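Local coordinates for protein arsenite methyltransferase (Chlamydomonas reinhardtii, PDB 5EVJ) that methylates trivalent arsenic using S-adenosyl-L-methionine as methyl donor, probably yielding mono-, di- and trimethylated arsenic products, at residues A[195-200]-A[228-233]; A[239-244]-A[321-326]; A[279-284]-A[341-346]. The protein carries 15 engineered substitutions. All coordinates share one frame; numbering follows the deposited sequence.

Contact 1: residues A[195-200]-A[228-233]; sequences MHFSDV and NDFIRL
Phe197, on strand 193-202, and Phe230, on helix 227-237, reach for each other from opposite directions; their closest atoms are the two CZ carbons, Phe197 CZ lying 3.5 Å from Phe230 CZ. The ring of Phe197 presents its edge, with Phe230 CE1 in its plane, and Phe197 CZ in turn comes up to the Phe230 ring obliquely. With the planes turned by 60° and the centroids 5.8 Å apart, the pair is neither a stack nor a T-shaped arrangement.

The torsions set this geometry. Phe230 has CG anti to its backbone N (chi1 161°), which sends the ring off the helix toward the sheet, whereas Phe197 takes the more confined rotamer with CG between N and the carbonyl carbon (chi1 80°). That ring is steadied by its own strand: two residues back, the extended chain of Met195 lays its methyl CE over the ring centre, 3.8 Å above the plane. A flexible thioether chain suits the task, since it can lie along a flat face.

Farther out, Leu273 and Ser168 on the flanking strands also touch Phe197, whose backbone pairs with that of Tyr271. The rings of Tyr271 and Tyr201 meet Phe230, so it belongs to an aromatic cluster between helix and sheet. Here the helix of a beta-alpha-beta crossover packs against the central sheet of a Rossmann-like methyltransferase domain. On the helix itself, Asp229 OD1 takes a hydrogen bond in a salt bridge from Arg232 NH1 at 3.0 Å, and OD2 of the same carboxylate is paired with Arg205.

No polar bond crosses between these two segments. Their cohesion is apolar, resting on fit and on burial of aromatic carbon, with no directional bond to fix the angle between the rings.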
loop_
_atom_site.group_PDB
_atom_site.type_symbol
_atom_site.label_atom_id
_atom_site.label_comp_id
_atom_site.label_asym_id
_atom_site.label_seq_id
_atom_site.Cartn_x
_atom_site.Cartn_y
_atom_site.Cartn_z
ATOM N N MET A 195 2.993 -4.427 1.947
ATOM C CA MET A 195 1.983 -4.123 0.965
ATOM C C MET A 195 1.347 -2.810 1.344
ATOM O O MET A 195 0.816 -2.687 2.398
ATOM C CB MET A 195 0.931 -5.207 0.887
ATOM C CG MET A 195 -0.115 -4.891 -0.194
ATOM S SD MET A 195 -1.119 -6.378 -0.506
ATOM C CE MET A 195 -2.223 -5.663 -1.744
ATOM N N HIS A 196 1.406 -1.833 0.458
ATOM C CA HIS A 196 1.002 -0.478 0.678
ATOM C C HIS A 196 0.074 -0.139 -0.503
ATOM O O HIS A 196 0.524 -0.009 -1.635
ATOM C CB HIS A 196 2.200 0.407 0.644
ATOM C CG HIS A 196 1.971 1.797 1.116
ATOM N ND1 HIS A 196 1.386 2.772 0.323
ATOM C CD2 HIS A 196 2.371 2.431 2.244
ATOM C CE1 HIS A 196 1.389 3.926 0.960
ATOM N NE2 HIS A 196 1.929 3.733 2.145
ATOM N N PHE A 197 -1.203 0.072 -0.245
ATOM C CA PHE A 197 -2.173 0.158 -1.347
ATOM C C PHE A 197 -3.444 0.920 -0.956
ATOM O O PHE A 197 -3.766 1.043 0.241
ATOM C CB PHE A 197 -2.483 -1.263 -1.818
ATOM C CG PHE A 197 -3.452 -1.998 -0.977
ATOM C CD1 PHE A 197 -3.116 -2.458 0.285
ATOM C CD2 PHE A 197 -4.714 -2.289 -1.495
ATOM C CE1 PHE A 197 -4.029 -3.196 1.065
ATOM C CE2 PHE A 197 -5.621 -3.021 -0.784
ATOM C CZ PHE A 197 -5.291 -3.458 0.522
ATOM N N SER A 198 -4.116 1.485 -1.941
ATOM C CA SER A 198 -5.326 2.222 -1.688
ATOM C C SER A 198 -6.469 1.518 -2.381
ATOM O O SER A 198 -6.292 0.880 -3.432
ATOM C CB SER A 198 -5.204 3.688 -2.162
ATOM O OG SER A 198 -4.891 3.715 -3.553
ATOM N N ASP A 199 -7.631 1.577 -1.759
ATOM C CA ASP A 199 -8.786 0.957 -2.355
ATOM C C ASP A 199 -10.016 1.543 -1.689
ATOM O O ASP A 199 -9.929 2.397 -0.773
ATOM C CB ASP A 199 -8.722 -0.580 -2.249
ATOM C CG ASP A 199 -9.420 -1.297 -3.446
ATOM O OD1 ASP A 199 -10.367 -0.722 -4.002
ATOM O OD2 ASP A 199 -9.041 -2.437 -3.851
ATOM N N VAL A 200 -11.170 1.121 -2.149
ATOM C CA VAL A 200 -12.401 1.670 -1.586
ATOM C C VAL A 200 -13.048 0.680 -0.617
ATOM O O VAL A 200 -13.155 -0.502 -0.895
ATOM C CB VAL A 200 -13.363 2.076 -2.697
ATOM C CG1 VAL A 200 -14.702 2.471 -2.089
ATOM C CG2 VAL A 200 -12.778 3.248 -3.468
ATOM N N ASN A 228 -13.881 -3.782 8.236
ATOM C CA ASN A 228 -13.380 -4.684 9.268
ATOM C C ASN A 228 -13.358 -6.087 8.666
ATOM O O ASN A 228 -12.650 -6.939 9.135
ATOM C CB ASN A 228 -14.219 -4.674 10.554
ATOM C CG ASN A 228 -13.940 -3.463 11.435
ATOM O OD1 ASN A 228 -12.794 -3.121 11.626
ATOM N ND2 ASN A 228 -15.013 -2.811 11.997
ATOM N N ASP A 229 -14.156 -6.362 7.645
ATOM C CA ASP A 229 -14.080 -7.687 7.017
ATOM C C ASP A 229 -12.785 -7.786 6.199
ATOM O O ASP A 229 -12.196 -8.822 6.107
ATOM C CB ASP A 229 -15.313 -8.019 6.123
ATOM C CG ASP A 229 -16.540 -8.349 6.910
ATOM O OD1 ASP A 229 -16.442 -8.736 8.116
ATOM O OD2 ASP A 229 -17.624 -8.258 6.313
ATOM N N PHE A 230 -12.345 -6.687 5.603
ATOM C CA PHE A 230 -11.099 -6.698 4.912
ATOM C C PHE A 230 -9.957 -7.011 5.873
ATOM O O PHE A 230 -9.058 -7.860 5.583
ATOM C CB PHE A 230 -10.842 -5.393 4.154
ATOM C CG PHE A 230 -9.400 -5.205 3.827
ATOM C CD1 PHE A 230 -8.820 -5.917 2.764
ATOM C CD2 PHE A 230 -8.576 -4.448 4.678
ATOM C CE1 PHE A 230 -7.456 -5.792 2.534
ATOM C CE2 PHE A 230 -7.202 -4.312 4.430
ATOM C CZ PHE A 230 -6.657 -4.999 3.374
ATOM N N ILE A 231 -9.982 -6.332 7.000
ATOM C CA ILE A 231 -8.939 -6.510 8.020
ATOM C C ILE A 231 -8.821 -8.003 8.408
ATOM O O ILE A 231 -7.704 -8.565 8.487
ATOM C CB ILE A 231 -9.154 -5.570 9.292
ATOM C CG1 ILE A 231 -8.969 -4.064 8.880
ATOM C CG2 ILE A 231 -8.205 -5.958 10.483
ATOM C CD1 ILE A 231 -9.219 -3.022 9.998
ATOM N N ARG A 232 -9.966 -8.619 8.623
ATOM C CA ARG A 232 -10.042 -10.044 8.956
ATOM C C ARG A 232 -9.356 -10.925 7.884
ATOM O O ARG A 232 -8.616 -11.841 8.230
ATOM C CB ARG A 232 -11.522 -10.536 9.133
ATOM C CG ARG A 232 -12.269 -9.867 10.330
ATOM C CD ARG A 232 -13.781 -10.204 10.427
ATOM N NE ARG A 232 -14.339 -9.829 11.749
ATOM C CZ ARG A 232 -15.280 -8.876 11.981
ATOM N NH1 ARG A 232 -15.831 -8.203 10.984
ATOM N NH2 ARG A 232 -15.745 -8.657 13.229
ATOM N N LEU A 233 -9.656 -10.657 6.617
ATOM C CA LEU A 233 -9.125 -11.445 5.510
ATOM C C LEU A 233 -7.623 -11.166 5.465
ATOM O O LEU A 233 -6.823 -12.090 5.468
ATOM C CB LEU A 233 -9.793 -11.014 4.236
ATOM C CG LEU A 233 -9.294 -11.606 2.921
ATOM C CD1 LEU A 233 -9.442 -13.164 2.830
ATOM C CD2 LEU A 233 -9.989 -10.840 1.772
#

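Contact 2: residues A[239-244]-A[321-326]; sequences FTDPRQ and AGNTAS. Engineered in segment 321-326: Ala321 (natural residue Cys).
Asp241 turns its carboxylate toward Asn323 and Arg243 because CG stands anti to the backbone N (chi1 178°), while Arg243 bends at its second torsion (chi2 -82°) and brings its guanidinium back beside the same acid. One oxygen, Asp241 OD2, then gathers three N-H donors. Arg243 holds it side-on: NE at 3.0 Å from OD2 approaches from above the carboxylate plane, and NH2 comes nearly in line with the C-O bond. The third donor crosses from helix 322-329, where Asn323 ND2 lies 2.9 Å from Asp241 OD2, on the other side of the carboxylate plane, with the two flat groups 39° apart.

The guanidinium has a second edge in use. Its end-on pair of nitrogens closes on the hydroxyl of Thr324, NH1 at 3.0 Å from OG1 and NH2 at 3.1 Å from the same OG1, and the oxygen lies almost in the guanidinium plane. Threonine offers one small acceptor between the two nitrogens. Arginine suits the place because its flat head can serve acceptors on two edges; NH1 also forms a salt bridge with Asp307. Asparagine faces two ways, its amide nitrogen donating to Asp241 and its OD1 accepting from the backbone N of Glu281.

The contact ties the lead-in to edge strand 243-249 of the methyltransferase sheet to the start of helix 322-329 in the C-terminal part. Aspartate both accepts several donors at one oxygen and balances the guanidinium charge. Those donors would probably keep it ionised, and the rotation of the guanidinium is likely to be well fixed.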
loop_
_atom_site.group_PDB
_atom_site.type_symbol
_atom_site.label_atom_id
_atom_site.label_comp_id
_atom_site.label_asym_id
_atom_site.label_seq_id
_atom_site.Cartn_x
_atom_site.Cartn_y
_atom_site.Cartn_z
ATOM N N PHE A 239 -1.072 -10.977 7.437
ATOM C CA PHE A 239 -0.989 -9.547 7.758
ATOM C C PHE A 239 -1.780 -9.276 9.048
ATOM O O PHE A 239 -2.967 -8.891 9.019
ATOM C CB PHE A 239 -1.550 -8.723 6.624
ATOM C CG PHE A 239 -0.695 -8.757 5.382
ATOM C CD1 PHE A 239 0.657 -8.367 5.437
ATOM C CD2 PHE A 239 -1.218 -9.221 4.159
ATOM C CE1 PHE A 239 1.432 -8.378 4.275
ATOM C CE2 PHE A 239 -0.422 -9.257 3.004
ATOM C CZ PHE A 239 0.891 -8.821 3.068
ATOM N N THR A 240 -1.129 -9.471 10.192
ATOM C CA THR A 240 -1.840 -9.524 11.438
ATOM C C THR A 240 -2.336 -8.198 11.954
ATOM O O THR A 240 -3.203 -8.192 12.817
ATOM C CB THR A 240 -0.973 -10.194 12.439
ATOM O OG1 THR A 240 -0.469 -11.360 11.810
ATOM C CG2 THR A 240 -1.741 -10.564 13.738
ATOM N N ASP A 241 -1.792 -7.073 11.456
ATOM C CA ASP A 241 -2.175 -5.748 12.016
ATOM C C ASP A 241 -2.148 -4.667 10.981
ATOM O O ASP A 241 -1.269 -3.801 10.996
ATOM C CB ASP A 241 -1.341 -5.441 13.226
ATOM C CG ASP A 241 -1.652 -4.053 13.846
ATOM O OD1 ASP A 241 -2.780 -3.507 13.695
ATOM O OD2 ASP A 241 -0.760 -3.478 14.493
ATOM N N PRO A 242 -3.085 -4.735 10.027
ATOM C CA PRO A 242 -3.228 -3.694 9.040
ATOM C C PRO A 242 -3.312 -2.323 9.679
ATOM O O PRO A 242 -3.916 -2.195 10.694
ATOM C CB PRO A 242 -4.597 -4.003 8.375
ATOM C CG PRO A 242 -4.758 -5.459 8.525
ATOM C CD PRO A 242 -4.221 -5.677 9.946
ATOM N N ARG A 243 -2.711 -1.315 9.054
ATOM C CA ARG A 243 -2.695 0.037 9.591
ATOM C C ARG A 243 -3.193 0.935 8.513
ATOM O O ARG A 243 -2.818 0.828 7.360
ATOM C CB ARG A 243 -1.276 0.452 9.981
ATOM C CG ARG A 243 -0.694 -0.298 11.170
ATOM C CD ARG A 243 -1.140 0.245 12.528
ATOM N NE ARG A 243 -0.573 -0.624 13.569
ATOM C CZ ARG A 243 0.479 -0.291 14.306
ATOM N NH1 ARG A 243 1.026 0.893 14.147
ATOM N NH2 ARG A 243 0.966 -1.130 15.216
ATOM N N GLN A 244 -4.058 1.828 8.911
ATOM C CA GLN A 244 -4.698 2.771 8.038
ATOM C C GLN A 244 -3.790 4.027 7.956
ATOM O O GLN A 244 -3.487 4.689 8.969
ATOM C CB GLN A 244 -6.085 3.030 8.651
ATOM C CG GLN A 244 -6.758 4.267 8.117
ATOM C CD GLN A 244 -8.213 4.354 8.537
ATOM O OE1 GLN A 244 -8.963 3.380 8.441
ATOM N NE2 GLN A 244 -8.614 5.532 9.019
ATOM N N ALA A 321 4.345 0.155 20.984
ATOM C CA ALA A 321 4.106 -1.299 21.103
ATOM C C ALA A 321 5.081 -2.126 20.209
ATOM O O ALA A 321 5.731 -1.565 19.326
ATOM C CB ALA A 321 2.673 -1.613 20.798
ATOM N N GLY A 322 5.203 -3.439 20.462
ATOM C CA GLY A 322 5.968 -4.410 19.600
ATOM C C GLY A 322 5.732 -4.206 18.109
ATOM O O GLY A 322 6.697 -4.131 17.286
ATOM N N ASN A 323 4.474 -4.001 17.762
ATOM C CA ASN A 323 4.110 -3.985 16.348
ATOM C C ASN A 323 4.722 -2.813 15.686
ATOM O O ASN A 323 5.410 -2.932 14.656
ATOM C CB ASN A 323 2.577 -3.984 16.111
ATOM C CG ASN A 323 1.947 -5.378 16.278
ATOM O OD1 ASN A 323 2.643 -6.386 16.540
ATOM N ND2 ASN A 323 0.617 -5.437 16.123
ATOM N N THR A 324 4.428 -1.658 16.249
ATOM C CA THR A 324 4.912 -0.414 15.740
ATOM C C THR A 324 6.455 -0.446 15.763
ATOM O O THR A 324 7.058 0.003 14.803
ATOM C CB THR A 324 4.418 0.734 16.656
ATOM O OG1 THR A 324 2.993 0.872 16.458
ATOM C CG2 THR A 324 5.140 2.034 16.242
ATOM N N ALA A 325 7.075 -0.958 16.835
ATOM C CA ALA A 325 8.559 -1.022 16.853
ATOM C C ALA A 325 9.078 -1.878 15.660
ATOM O O ALA A 325 10.118 -1.594 15.075
ATOM C CB ALA A 325 9.107 -1.552 18.190
ATOM N N SER A 326 8.349 -2.930 15.320
ATOM C CA SER A 326 8.714 -3.805 14.213
ATOM C C SER A 326 8.528 -3.050 12.902
ATOM O O SER A 326 9.359 -3.177 11.983
ATOM C CB SER A 326 7.813 -5.105 14.203
ATOM O OG SER A 326 8.199 -5.992 15.250
#

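Contact 3: residues A[279-284]-A[341-346]; sequences QIEDLA and GDRAVH. Engineered in segment 279-284: Ala284 (natural residue Cys).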
loop_
_atom_site.group_PDB
_atom_site.type_symbol
_atom_site.label_atom_id
_atom_site.label_comp_id
_atom_site.label_asym_id
_atom_site.label_seq_id
_atom_site.Cartn_x
_atom_site.Cartn_y
_atom_site.Cartn_z
ATOM N N GLN A 279 6.593 -11.642 14.269
ATOM C CA GLN A 279 6.627 -10.459 15.131
ATOM C C GLN A 279 5.304 -9.723 15.275
ATOM O O GLN A 279 5.146 -9.003 16.259
ATOM C CB GLN A 279 7.657 -9.427 14.591
ATOM C CG GLN A 279 9.111 -9.939 14.526
ATOM C CD GLN A 279 9.725 -10.047 15.935
ATOM O OE1 GLN A 279 9.614 -11.074 16.542
ATOM N NE2 GLN A 279 10.271 -8.944 16.494
ATOM N N ILE A 280 4.394 -9.830 14.292
ATOM C CA ILE A 280 3.278 -8.918 14.233
ATOM C C ILE A 280 2.088 -9.599 14.955
ATOM O O ILE A 280 1.731 -10.736 14.616
ATOM C CB ILE A 280 2.876 -8.496 12.783
ATOM C CG1 ILE A 280 4.039 -7.838 11.975
ATOM C CG2 ILE A 280 1.716 -7.520 12.820
ATOM C CD1 ILE A 280 4.793 -6.763 12.757
ATOM N N GLU A 281 1.551 -8.959 16.000
ATOM C CA GLU A 281 0.576 -9.633 16.922
ATOM C C GLU A 281 -0.743 -8.993 16.733
ATOM O O GLU A 281 -0.821 -7.950 16.095
ATOM C CB GLU A 281 1.022 -9.548 18.385
ATOM C CG GLU A 281 2.302 -10.337 18.619
ATOM C CD GLU A 281 2.810 -10.222 20.037
ATOM O OE1 GLU A 281 3.625 -9.323 20.308
ATOM O OE2 GLU A 281 2.510 -11.100 20.895
ATOM N N ASP A 282 -1.808 -9.604 17.209
ATOM C CA ASP A 282 -3.122 -8.986 17.003
ATOM C C ASP A 282 -3.527 -8.109 18.142
ATOM O O ASP A 282 -4.667 -7.766 18.232
ATOM C CB ASP A 282 -4.247 -10.026 16.765
ATOM C CG ASP A 282 -4.368 -11.085 17.899
ATOM O OD1 ASP A 282 -3.794 -10.943 19.016
ATOM O OD2 ASP A 282 -5.120 -12.100 17.692
ATOM N N LEU A 283 -2.615 -7.737 19.020
ATOM C CA LEU A 283 -2.923 -6.588 19.910
ATOM C C LEU A 283 -1.651 -5.779 19.990
ATOM O O LEU A 283 -0.561 -6.311 19.730
ATOM C CB LEU A 283 -3.314 -7.049 21.334
ATOM C CG LEU A 283 -4.698 -7.770 21.499
ATOM C CD1 LEU A 283 -4.800 -8.320 22.929
ATOM C CD2 LEU A 283 -5.932 -6.918 21.196
ATOM N N ALA A 284 -1.785 -4.516 20.407
ATOM C CA ALA A 284 -0.662 -3.726 20.809
ATOM C C ALA A 284 -0.138 -4.318 22.117
ATOM O O ALA A 284 -0.848 -4.285 23.130
ATOM C CB ALA A 284 -1.151 -2.258 21.021
ATOM N N GLY A 341 15.507 -0.704 23.454
ATOM C CA GLY A 341 14.844 -1.804 24.115
ATOM C C GLY A 341 14.823 -3.012 23.219
ATOM O O GLY A 341 15.455 -3.039 22.166
ATOM N N ASP A 342 14.097 -4.041 23.644
ATOM C CA ASP A 342 13.871 -5.197 22.820
ATOM C C ASP A 342 12.674 -5.969 23.396
ATOM O O ASP A 342 11.854 -5.405 24.119
ATOM C CB ASP A 342 15.150 -6.023 22.765
ATOM C CG ASP A 342 15.545 -6.522 24.105
ATOM O OD1 ASP A 342 14.683 -6.517 25.027
ATOM O OD2 ASP A 342 16.708 -6.918 24.250
ATOM N N ARG A 343 12.542 -7.244 23.043
ATOM C CA ARG A 343 11.350 -7.988 23.387
ATOM C C ARG A 343 11.671 -9.044 24.420
ATOM O O ARG A 343 10.892 -9.933 24.589
ATOM C CB ARG A 343 10.698 -8.625 22.132
ATOM C CG ARG A 343 10.059 -7.639 21.188
ATOM C CD ARG A 343 9.016 -8.455 20.404
ATOM N NE ARG A 343 8.437 -7.720 19.292
ATOM C CZ ARG A 343 7.350 -8.089 18.601
ATOM N NH1 ARG A 343 6.682 -9.251 18.888
ATOM N NH2 ARG A 343 6.952 -7.307 17.568
ATOM N N ALA A 344 12.776 -8.935 25.160
ATOM C CA ALA A 344 13.089 -9.958 26.200
ATOM C C ALA A 344 12.127 -9.977 27.392
ATOM O O ALA A 344 12.057 -10.957 28.154
ATOM C CB ALA A 344 14.550 -9.899 26.667
ATOM N N VAL A 345 11.389 -8.901 27.574
ATOM C CA VAL A 345 10.529 -8.844 28.725
ATOM C C VAL A 345 9.260 -8.274 28.259
ATOM O O VAL A 345 9.255 -7.208 27.657
ATOM C CB VAL A 345 11.067 -7.972 29.927
ATOM C CG1 VAL A 345 10.007 -7.976 31.039
ATOM C CG2 VAL A 345 12.452 -8.470 30.458
ATOM N N HIS A 346 8.180 -8.997 28.562
ATOM C CA HIS A 346 6.830 -8.548 28.219
ATOM C C HIS A 346 6.176 -7.888 29.429
ATOM O O HIS A 346 6.205 -8.436 30.572
ATOM C CB HIS A 346 6.034 -9.783 27.707
ATOM C CG HIS A 346 4.590 -9.536 27.434
ATOM N ND1 HIS A 346 4.149 -8.792 26.363
ATOM C CD2 HIS A 346 3.484 -9.977 28.062
ATOM C CE1 HIS A 346 2.825 -8.735 26.371
ATOM N NE2 HIS A 346 2.405 -9.453 27.397
#
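Gln279 meets the guanidinium of Arg343 twice over, at its edge through the backbone and over one face through the side chain. At the edge, Arg343 NH2 donates to Gln279 O at 2.8 Å, and NH1 adds a weak bond to the same oxygen. Over the face, a chain bent at its second torsion (chi2 -73°) carries the amide back, placing Gln279 NE2 3.5 Å above the guanidinium plane of Arg343, toward its rim; the two flat groups lie 26° apart, stacked. A flat, polar amide suits this place, and its NE2 still donates to Glu330.

Glu281 supplies the charge partner. Its OE1 stands 3.4 Å from Arg343 NH1, but well out of the guanidinium plane, so this salt bridge is one of charges alone, and the hydroxyl of Tyr287 is what OE1 hydrogen-bonds. The long chain of Arg343, extended from CG to NE, suits the span, as Gln279 CA and Arg343 CA are 9.8 Å apart. Replacing Arg343 by alanine removes the guanidinium, and the carbonyl of Gln279 would probably lose both donors and Glu281 its nearby positive charge.

On the segment's own side, Asp342 OD1 accepts from the backbone N of Ala344 in an Asx turn. The contact ties the loop between strands 266-274 and 285-286 to the one between strands 337-340 and 348-349, with helix 322-329 alongside: Ser326 touches Gln279 and forms a weak bond with Arg343.

In the fold
The contacts run outward from the methyltransferase core. Contact 1 closes in the chain before contact 2 opens, their centres 14 Å apart; helix 227-237 leads directly into strand 243-249, and both contacts reach the same mixed sheet. They touch through Ile231 with Pro242 and Met195 with Phe239. Contacts 2 and 3 interleave along the chain, with centres 10 Å apart, and meet along the first turns of helix 322-329, through Asn323 and Ser326. Contact 3, about 23 Å from contact 1 between centres, lies at the surface. Together they form a continuous path of packing and polar bonds from the Rossmann-like sheet to the C-terminal part of the enzyme.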